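PDB 3R5G: CyaB from Pseudomonas aeruginosa, which probably acts as an adenylate cyclase, making cyclic AMP from ATP, the chain here being the catalytic domain of a longer membrane protein. Local coordinates for residues E153-H158 with V185-V190; I114-C119 with S157-S162. One frame throughout, in Å; residues are numbered along the deposited sequence.

Contact 1: residues E153-H158 with V185-V190; sequences EILISH and VQIYQV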
loop_
_atom_site.group_PDB
_atom_site.type_symbol
_atom_site.label_atom_id
_atom_site.label_comp_id
_atom_site.label_asym_id
_atom_site.label_seq_id
_atom_site.Cartn_x
_atom_site.Cartn_y
_atom_site.Cartn_z
ATOM N N GLU A 153 5.618 16.741 7.560
ATOM C CA GLU A 153 6.938 16.823 6.880
ATOM C C GLU A 153 6.777 16.289 5.459
ATOM O O GLU A 153 5.910 15.387 5.178
ATOM C CB GLU A 153 7.876 15.884 7.637
ATOM C CG GLU A 153 9.297 15.914 7.289
ATOM C CD GLU A 153 10.096 15.140 8.372
ATOM O OE1 GLU A 153 9.906 13.967 8.572
ATOM O OE2 GLU A 153 10.959 15.756 9.032
ATOM N N ILE A 154 7.539 16.895 4.556
ATOM C CA ILE A 154 7.693 16.376 3.239
ATOM C C ILE A 154 9.153 15.965 3.141
ATOM O O ILE A 154 10.105 16.822 3.123
ATOM C CB ILE A 154 7.456 17.480 2.200
ATOM C CG1 ILE A 154 6.084 17.970 2.357
ATOM C CG2 ILE A 154 7.668 16.913 0.785
ATOM C CD1 ILE A 154 5.700 19.204 1.438
ATOM N N LEU A 155 9.349 14.688 2.973
ATOM C CA LEU A 155 10.728 14.156 2.871
ATOM C C LEU A 155 11.053 13.796 1.449
ATOM O O LEU A 155 10.200 13.120 0.775
ATOM C CB LEU A 155 10.959 12.880 3.688
ATOM C CG LEU A 155 10.952 13.045 5.200
ATOM C CD1 LEU A 155 11.479 11.743 5.866
ATOM C CD2 LEU A 155 11.952 14.139 5.562
ATOM N N ILE A 156 12.195 14.164 0.884
ATOM C CA ILE A 156 12.542 13.840 -0.470
ATOM C C ILE A 156 13.944 13.225 -0.489
ATOM O O ILE A 156 14.761 13.437 0.466
ATOM C CB ILE A 156 12.560 15.142 -1.327
ATOM C CG1 ILE A 156 13.649 16.183 -0.942
ATOM C CG2 ILE A 156 11.184 15.769 -1.249
ATOM C CD1 ILE A 156 13.821 17.341 -1.937
ATOM N N SER A 157 14.251 12.503 -1.518
ATOM C CA SER A 157 15.594 11.926 -1.722
ATOM C C SER A 157 16.504 12.931 -2.357
ATOM O O SER A 157 16.158 14.038 -2.791
ATOM C CB SER A 157 15.424 10.696 -2.586
ATOM O OG SER A 157 15.067 11.166 -3.911
ATOM N N HIS A 158 17.785 12.567 -2.380
ATOM C CA HIS A 158 18.779 13.398 -3.008
ATOM C C HIS A 158 18.596 13.618 -4.500
ATOM O O HIS A 158 18.833 14.707 -4.969
ATOM C CB HIS A 158 20.167 12.791 -2.705
ATOM C CG HIS A 158 21.280 13.632 -3.235
ATOM N ND1 HIS A 158 21.684 14.806 -2.618
ATOM C CD2 HIS A 158 22.002 13.536 -4.376
ATOM C CE1 HIS A 158 22.635 15.379 -3.335
ATOM N NE2 HIS A 158 22.864 14.619 -4.400
ATOM N N VAL A 185 20.275 6.211 2.438
ATOM C CA VAL A 185 19.869 7.264 1.541
ATOM C C VAL A 185 19.681 8.657 2.246
ATOM O O VAL A 185 19.049 8.802 3.312
ATOM C CB VAL A 185 18.602 6.920 0.643
ATOM C CG1 VAL A 185 18.572 5.378 0.242
ATOM C CG2 VAL A 185 17.292 7.404 1.261
ATOM N N GLN A 186 20.262 9.540 1.496
ATOM C CA GLN A 186 20.325 10.958 1.839
ATOM C C GLN A 186 18.907 11.480 1.733
ATOM O O GLN A 186 18.248 11.254 0.702
ATOM C CB GLN A 186 21.263 11.699 0.948
ATOM C CG GLN A 186 21.295 13.248 1.158
ATOM C CD GLN A 186 21.730 13.626 2.530
ATOM O OE1 GLN A 186 22.838 13.226 2.954
ATOM N NE2 GLN A 186 20.895 14.376 3.273
ATOM N N ILE A 187 18.464 12.190 2.738
ATOM C CA ILE A 187 17.053 12.753 2.759
ATOM C C ILE A 187 17.049 14.220 3.104
ATOM O O ILE A 187 17.994 14.775 3.674
ATOM C CB ILE A 187 16.102 12.009 3.625
ATOM C CG1 ILE A 187 16.545 12.070 5.148
ATOM C CG2 ILE A 187 15.940 10.529 3.026
ATOM C CD1 ILE A 187 15.545 11.606 6.160
ATOM N N TYR A 188 16.013 14.950 2.663
ATOM C CA TYR A 188 15.836 16.374 2.970
ATOM C C TYR A 188 14.414 16.712 3.275
ATOM O O TYR A 188 13.518 15.946 2.808
ATOM C CB TYR A 188 16.188 17.197 1.687
ATOM C CG TYR A 188 17.592 17.007 1.138
ATOM C CD1 TYR A 188 17.851 15.887 0.365
ATOM C CD2 TYR A 188 18.631 17.904 1.465
ATOM C CE1 TYR A 188 19.182 15.639 -0.098
ATOM C CE2 TYR A 188 19.936 17.666 1.021
ATOM C CZ TYR A 188 20.155 16.547 0.220
ATOM O OH TYR A 188 21.465 16.321 -0.259
ATOM N N GLN A 189 14.170 17.679 4.117
ATOM C CA GLN A 189 12.839 18.210 4.413
ATOM C C GLN A 189 12.625 19.360 3.440
ATOM O O GLN A 189 13.529 20.146 3.151
ATOM C CB GLN A 189 12.797 18.772 5.845
ATOM C CG GLN A 189 12.912 17.754 6.894
ATOM C CD GLN A 189 13.202 18.389 8.257
ATOM O OE1 GLN A 189 14.012 19.316 8.363
ATOM N NE2 GLN A 189 12.614 17.805 9.275
ATOM N N VAL A 190 11.374 19.503 2.930
ATOM C CA VAL A 190 11.014 20.627 2.104
ATOM C C VAL A 190 10.338 21.686 2.960
ATOM O O VAL A 190 9.460 21.381 3.799
ATOM C CB VAL A 190 10.000 20.100 1.003
ATOM C CG1 VAL A 190 9.467 21.317 0.254
ATOM C CG2 VAL A 190 10.716 19.294 0.018
HETATM O O HOH W 1 9.039 19.297 5.478
HETATM O O HOH W 2 18.650 10.034 -1.418
#

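Contact 2: residues I114-C119 with S157-S162; sequences INTGYC and SHETYS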
loop_
_atom_site.group_PDB
_atom_site.type_symbol
_atom_site.label_atom_id
_atom_site.label_comp_id
_atom_site.label_asym_id
_atom_site.label_seq_id
_atom_site.Cartn_x
_atom_site.Cartn_y
_atom_site.Cartn_z
ATOM N N ILE A 114 8.796 11.698 -1.331
ATOM C CA ILE A 114 8.899 11.957 -2.787
ATOM C C ILE A 114 10.244 11.458 -3.197
ATOM O O ILE A 114 11.259 11.807 -2.540
ATOM C CB ILE A 114 8.685 13.450 -3.083
ATOM C CG1 ILE A 114 7.344 13.869 -2.527
ATOM C CG2 ILE A 114 8.805 13.670 -4.586
ATOM C CD1 ILE A 114 7.098 15.427 -2.690
ATOM N N ASN A 115 10.324 10.741 -4.322
ATOM C CA ASN A 115 11.593 10.327 -4.850
ATOM C C ASN A 115 11.529 10.430 -6.337
ATOM O O ASN A 115 10.439 10.302 -6.929
ATOM C CB ASN A 115 11.844 8.855 -4.426
ATOM C CG ASN A 115 13.118 8.263 -5.034
ATOM O OD1 ASN A 115 14.196 8.885 -4.959
ATOM N ND2 ASN A 115 12.987 7.122 -5.695
ATOM N N THR A 116 12.625 10.552 -7.019
ATOM C CA THR A 116 12.719 10.627 -8.477
ATOM C C THR A 116 13.704 9.568 -8.948
ATOM O O THR A 116 14.733 9.359 -8.357
ATOM C CB THR A 116 13.296 11.960 -8.854
ATOM O OG1 THR A 116 12.487 13.022 -8.332
ATOM C CG2 THR A 116 13.498 12.145 -10.430
ATOM N N GLY A 117 13.327 8.830 -9.970
ATOM C CA GLY A 117 14.238 7.815 -10.576
ATOM C C GLY A 117 13.467 7.010 -11.602
ATOM O O GLY A 117 12.278 7.265 -11.885
ATOM N N TYR A 118 14.213 6.086 -12.258
ATOM C CA TYR A 118 13.574 5.278 -13.300
ATOM C C TYR A 118 12.677 4.263 -12.761
ATOM O O TYR A 118 13.007 3.501 -11.850
ATOM C CB TYR A 118 14.723 4.616 -14.153
ATOM C CG TYR A 118 15.352 5.662 -15.061
ATOM C CD1 TYR A 118 14.803 5.976 -16.351
ATOM C CD2 TYR A 118 16.489 6.350 -14.699
ATOM C CE1 TYR A 118 15.355 6.988 -17.178
ATOM C CE2 TYR A 118 17.043 7.292 -15.548
ATOM C CZ TYR A 118 16.466 7.614 -16.762
ATOM O OH TYR A 118 17.059 8.595 -17.583
ATOM N N CYS A 119 11.461 4.214 -13.323
ATOM C CA CYS A 119 10.395 3.321 -12.897
ATOM C C CYS A 119 9.812 2.584 -14.086
ATOM O O CYS A 119 9.966 3.051 -15.167
ATOM C CB CYS A 119 9.222 4.127 -12.279
ATOM S SG CYS A 119 9.680 5.051 -10.780
ATOM N N SER A 157 14.251 12.503 -1.518
ATOM C CA SER A 157 15.594 11.926 -1.722
ATOM C C SER A 157 16.504 12.931 -2.357
ATOM O O SER A 157 16.158 14.038 -2.791
ATOM C CB SER A 157 15.424 10.696 -2.586
ATOM O OG SER A 157 15.067 11.166 -3.911
ATOM N N HIS A 158 17.785 12.567 -2.380
ATOM C CA HIS A 158 18.779 13.398 -3.008
ATOM C C HIS A 158 18.596 13.618 -4.500
ATOM O O HIS A 158 18.833 14.707 -4.969
ATOM C CB HIS A 158 20.167 12.791 -2.705
ATOM C CG HIS A 158 21.280 13.632 -3.235
ATOM N ND1 HIS A 158 21.684 14.806 -2.618
ATOM C CD2 HIS A 158 22.002 13.536 -4.376
ATOM C CE1 HIS A 158 22.635 15.379 -3.335
ATOM N NE2 HIS A 158 22.864 14.619 -4.400
ATOM N N GLU A 159 18.154 12.573 -5.222
ATOM C CA GLU A 159 17.856 12.759 -6.629
ATOM C C GLU A 159 16.780 13.869 -6.801
ATOM O O GLU A 159 16.929 14.683 -7.707
ATOM C CB GLU A 159 17.369 11.422 -7.227
ATOM C CG GLU A 159 17.352 11.492 -8.757
ATOM C CD GLU A 159 18.794 11.465 -9.367
ATOM O OE1 GLU A 159 19.758 11.051 -8.676
ATOM O OE2 GLU A 159 18.938 11.898 -10.540
ATOM N N THR A 160 15.726 13.843 -5.981
ATOM C CA THR A 160 14.720 14.869 -6.146
ATOM C C THR A 160 15.310 16.210 -5.783
ATOM O O THR A 160 15.063 17.231 -6.396
ATOM C CB THR A 160 13.516 14.517 -5.278
ATOM O OG1 THR A 160 12.993 13.233 -5.642
ATOM C CG2 THR A 160 12.401 15.556 -5.421
ATOM N N TYR A 161 15.972 16.286 -4.622
ATOM C CA TYR A 161 16.619 17.541 -4.191
ATOM C C TYR A 161 17.473 18.119 -5.276
ATOM O O TYR A 161 17.392 19.346 -5.502
ATOM C CB TYR A 161 17.472 17.235 -2.904
ATOM C CG TYR A 161 18.419 18.366 -2.597
ATOM C CD1 TYR A 161 17.941 19.510 -2.018
ATOM C CD2 TYR A 161 19.814 18.256 -2.894
ATOM C CE1 TYR A 161 18.822 20.602 -1.784
ATOM C CE2 TYR A 161 20.669 19.325 -2.617
ATOM C CZ TYR A 161 20.160 20.453 -2.052
ATOM O OH TYR A 161 20.962 21.545 -1.846
ATOM N N SER A 162 18.279 17.275 -5.931
ATOM C CA SER A 162 19.192 17.743 -7.031
ATOM C C SER A 162 18.479 18.500 -8.146
ATOM O O SER A 162 19.036 19.425 -8.716
ATOM C CB SER A 162 19.965 16.581 -7.660
ATOM O OG SER A 162 20.807 16.136 -6.601
#

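Contact 1: residues E153-H158 with V185-V190
Strands 154-157 and 185-190 run antiparallel; the axes of these short segments approach to 4.7 Å, with N-to-C directions at 143°. Ile156 and Tyr188 form the central hydrogen-bonded pair: Ile156 N reaches Tyr188 O at 2.9 Å, and Tyr188 N returns the bond to Ile156 O. Val190 N to Ile154 O continues the ladder, and a water joins Ile154 N to Val190 O. Where the strands part, the direct bond from His158 N to Gln186 O is weak, and a second water bridges the same two atoms.

One face of the pair carries Ile154, Ile156, Tyr188 and Val190. Val190 CG2 lies 3.8 Å from Ile156 CG2, and the CB of Tyr188 rests against Ile156 CG1. With its CG anti to the carbonyl carbon, the tyrosine runs alongside His158, and the two rings meet rim to rim. Tyr188 OH and His158 ND1, 2.8 Å apart, are hydrogen-bonded near the imidazole plane. Across the other face, Gln189 lies side by side with Leu155. Its extended chain delivers NE2 to the anti lone pair of Glu153 OE2 at 2.6 Å, an almost straight bond (173°). Lys173 forms a salt bridge with that same oxygen, so the buried carboxylate is probably kept ionised. Val82 and Ile86 of helix 74-100 pack on Val190, placing this antiparallel ladder in the mixed, helix-covered sheet of the class III nucleotide cyclase fold.

Contact 2: residues I114-C119 with S157-S162
Hydrogen bonds do most of the work where strand 114-116 meets the first turn of helix 158-162; the axes of these short segments approach to 6.4 Å, inclined at 78°. In the backbone, Ser157 N donates to Ile114 O at 3.2 Å, nearly along the C=O axis. Among side chains, Ser157 OG gives its proton to Asn115 OD1 at 2.7 Å, in the amide plane and on a lone pair. Asn115 is itself held by a bond from ND2 to Glu138. The serine torsion (chi1 70°) sets OG between its own N and carbonyl carbon, where it also accepts a weak capping bond from Thr160 N. The side chains of Thr116 and Thr160 cross obliquely and bring their OG1 atoms to 2.7 Å, a hydrogen bond, and Thr11 bonds to the same Thr116 oxygen, linking three threonine hydroxyls in the buried interface.

Apolar contact is slighter: Thr160 CG2 touches Ile114 CG2 at 4.1 Å. Separately, Glu159, its chain bent at chi2, lays its CG methylene 3.4 Å from Thr116 O, a plain van der Waals contact. Ser157 is thus a serine N-cap whose hydroxyl is oriented by the neighbouring parallel strand, a strand-to-helix junction within the cyclase catalytic domain.

Overall arrangement
Contact 1 and contact 2 share Ser157 and His158, the junction where strand 154-157 passes into helix 158-164, and their centres lie about 9 Å apart. Strand 154-157 is flanked by 185-190, antiparallel, and by 109-116, parallel; a probable hydrogen bond from Ile114 N to Leu155 O (2.9 Å) ties the two contacts through the sheet. Tyr161, one turn into the helix, completes the join: its CB packs 3.6 Å from Tyr188 CD1, its CA equally close to Ile156 CD1, and the two tyrosine rings stack. The helix that packs on strand 109-116 in contact 2 thus also contributes a side chain to the surroundings of contact 1.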